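Local coordinates for protein ebony (Drosophila melanogaster, PDB 6DYN) that probably joins beta-alanine to amines such as histamine and dopamine, this chain being its carboxy-terminal amine-selecting domain, at residues L120-M125 and I159-T164. Sequence-based numbering, arbitrary orientation.
Sequences LHSFMM and IFTTNT. With CA (calcium ion), chain C; HSM (histamine), chain B.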
loop_
_atom_site.group_PDB
_atom_site.type_symbol
_atom_site.label_atom_id
_atom_site.label_comp_id
_atom_site.label_asym_id
_atom_site.label_seq_id
_atom_site.Cartn_x
_atom_site.Cartn_y
_atom_site.Cartn_z
ATOM N N LEU A 120 -7.330 -0.694 10.185
ATOM C CA LEU A 120 -7.399 -0.171 8.822
ATOM C C LEU A 120 -6.078 -0.463 8.109
ATOM O O LEU A 120 -5.055 0.170 8.398
ATOM C CB LEU A 120 -7.692 1.329 8.818
ATOM C CG LEU A 120 -7.909 1.807 7.385
ATOM C CD1 LEU A 120 -9.188 1.189 6.824
ATOM C CD2 LEU A 120 -7.906 3.330 7.277
ATOM N N HIS A 121 -6.107 -1.394 7.156
ATOM C CA HIS A 121 -4.914 -1.824 6.429
ATOM C C HIS A 121 -4.708 -0.914 5.231
ATOM O O HIS A 121 -5.500 -0.940 4.282
ATOM C CB HIS A 121 -5.042 -3.279 5.971
ATOM C CG HIS A 121 -3.768 -3.871 5.444
ATOM N ND1 HIS A 121 -3.743 -4.890 4.513
ATOM C CD2 HIS A 121 -2.470 -3.599 5.734
ATOM C CE1 HIS A 121 -2.490 -5.210 4.244
ATOM N NE2 HIS A 121 -1.697 -4.446 4.976
ATOM N N SER A 122 -3.637 -0.116 5.269
ATOM C CA SER A 122 -3.218 0.679 4.114
ATOM C C SER A 122 -2.476 -0.266 3.176
ATOM O O SER A 122 -1.322 -0.616 3.409
ATOM C CB SER A 122 -2.355 1.860 4.535
ATOM O OG SER A 122 -2.014 2.648 3.407
ATOM N N PHE A 123 -3.169 -0.687 2.123
ATOM C CA PHE A 123 -2.860 -1.770 1.200
ATOM C C PHE A 123 -1.960 -1.288 0.054
ATOM O O PHE A 123 -0.905 -1.871 -0.214
ATOM C CB PHE A 123 -4.217 -2.340 0.727
ATOM C CG PHE A 123 -4.147 -3.376 -0.349
ATOM C CD1 PHE A 123 -3.968 -4.721 -0.024
ATOM C CD2 PHE A 123 -4.389 -3.035 -1.672
ATOM C CE1 PHE A 123 -3.945 -5.705 -1.019
ATOM C CE2 PHE A 123 -4.372 -4.002 -2.671
ATOM C CZ PHE A 123 -4.144 -5.341 -2.348
ATOM N N MET A 124 -2.336 -0.197 -0.601
ATOM C CA MET A 124 -1.502 0.390 -1.633
ATOM C C MET A 124 -1.750 1.885 -1.649
ATOM O O MET A 124 -2.838 2.351 -1.306
ATOM C CB MET A 124 -1.778 -0.216 -3.021
ATOM C CG MET A 124 -0.764 -1.309 -3.420
ATOM S SD MET A 124 -0.876 -1.955 -5.111
ATOM C CE MET A 124 -2.407 -2.871 -5.067
ATOM N N MET A 125 -0.701 2.629 -1.987
ATOM C CA MET A 125 -0.765 4.049 -2.282
ATOM C C MET A 125 0.030 4.315 -3.551
ATOM O O MET A 125 0.939 3.561 -3.902
ATOM C CB MET A 125 -0.195 4.893 -1.172
ATOM C CG MET A 125 -1.205 5.597 -0.335
ATOM S SD MET A 125 -0.395 6.668 0.869
ATOM C CE MET A 125 -1.546 6.534 2.220
ATOM N N ILE A 159 -4.130 2.439 12.055
ATOM C CA ILE A 159 -3.745 2.237 10.667
ATOM C C ILE A 159 -2.507 1.356 10.659
ATOM O O ILE A 159 -1.568 1.589 11.423
ATOM C CB ILE A 159 -3.492 3.575 9.941
ATOM C CG1 ILE A 159 -4.732 4.465 10.048
ATOM C CG2 ILE A 159 -3.165 3.332 8.469
ATOM C CD1 ILE A 159 -4.433 5.937 9.936
ATOM N N PHE A 160 -2.523 0.340 9.803
ATOM C CA PHE A 160 -1.554 -0.747 9.788
ATOM C C PHE A 160 -1.018 -0.828 8.369
ATOM O O PHE A 160 -1.802 -0.954 7.426
ATOM C CB PHE A 160 -2.254 -2.051 10.192
ATOM C CG PHE A 160 -1.366 -3.253 10.326
ATOM C CD1 PHE A 160 -0.290 -3.251 11.191
ATOM C CD2 PHE A 160 -1.683 -4.437 9.657
ATOM C CE1 PHE A 160 0.496 -4.395 11.364
ATOM C CE2 PHE A 160 -0.903 -5.574 9.823
ATOM C CZ PHE A 160 0.203 -5.538 10.681
ATOM N N THR A 161 0.300 -0.744 8.207
ATOM C CA THR A 161 0.880 -0.814 6.873
ATOM C C THR A 161 2.306 -1.330 6.975
ATOM O O THR A 161 2.973 -1.150 8.001
ATOM C CB THR A 161 0.852 0.559 6.159
ATOM O OG1 THR A 161 1.270 0.409 4.797
ATOM C CG2 THR A 161 1.777 1.552 6.836
ATOM N N THR A 162 2.759 -2.001 5.914
ATOM C CA THR A 162 4.163 -2.362 5.773
ATOM C C THR A 162 4.784 -1.431 4.740
ATOM O O THR A 162 4.382 -1.436 3.577
ATOM C CB THR A 162 4.335 -3.828 5.369
ATOM O OG1 THR A 162 3.688 -4.638 6.342
ATOM C CG2 THR A 162 5.798 -4.226 5.389
ATOM N N ASN A 163 5.750 -0.632 5.166
ATOM C CA ASN A 163 6.383 0.350 4.300
ATOM C C ASN A 163 7.702 -0.212 3.790
ATOM O O ASN A 163 8.556 -0.619 4.586
ATOM C CB ASN A 163 6.565 1.667 5.045
ATOM C CG ASN A 163 5.255 2.440 5.125
ATOM O OD1 ASN A 163 4.588 2.616 4.120
ATOM N ND2 ASN A 163 4.851 2.827 6.321
ATOM N N THR A 164 7.848 -0.258 2.459
ATOM C CA THR A 164 8.960 -0.957 1.826
ATOM C C THR A 164 9.906 -0.038 1.065
ATOM O O THR A 164 10.883 -0.519 0.481
ATOM C CB THR A 164 8.427 -2.037 0.874
ATOM O OG1 THR A 164 7.482 -1.447 -0.007
ATOM C CG2 THR A 164 7.740 -3.174 1.662
HETATM CA CA CA C . 2.316 3.089 3.423
HETATM N N HSM B . 2.341 -1.860 1.281
HETATM C CA HSM B . 3.271 -2.951 1.023
HETATM C CB HSM B . 4.364 -2.481 0.050
HETATM C CG HSM B . 4.252 -3.238 -1.281
HETATM N ND1 HSM B . 3.132 -3.650 -1.847
HETATM C CD2 HSM B . 5.290 -3.600 -2.101
HETATM C CE1 HSM B . 3.449 -4.267 -3.001
HETATM N NE2 HSM B . 4.786 -4.225 -3.147
HETATM O O HOH W 1 0.852 -2.282 3.726
HETATM O O HOH W 2 3.120 0.984 1.789
#
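Leu120 O takes the N-H of Phe160 (2.9 Å) and Phe160 O that of Ser122 (3.0 Å), pairing two parallel strands of a beta-alpha-beta unit whose crossover is helix 133-153. Beyond Ser122 the strands splay, the axes of the two short segments at 32°, and a classic beta bulge at Phe123 and Met124, opposite Leu77, lies in the diverging strand. This is the V-shaped opening of the GNAT-like fold, here holding histamine.

His121 and Phe160 share one face. With chi1 at -169° the His121 ring points away from its own N and over beside its carbonyl carbon, which swings the CD2 edge of the imidazole toward Phe160: CD2 lies 3.2 Å from Phe160 O, the oxygen sitting at the ring edge in its plane. The rings themselves are oblique, planes at 40° and centroids 6.0 Å apart. Glu104 OE2 accepts from His121 NE2 and also bonds Thr162 OG1, bracing both strands from this side. Leu120 and Ile159 occupy the other face, their methyl and methylene ends loosely touching each other and both packing on Ala151 of helix 133-153.

Where the strands begin to part, Ser122 CB meets Thr161 CB at 3.8 Å, the last side-chain contact before water takes over. One water donates to Ser122 O (2.8 Å) and accepts from Thr162 N and the histamine amine, replacing the next direct backbone bond. The amine also reaches Thr162 O weakly, at 3.1 Å, and is linked through a second water to a calcium ion. Asn163 OD1 binds this calcium at 2.4 Å, and Asn163 ND2 is hydrogen-bonded to His209 ND1.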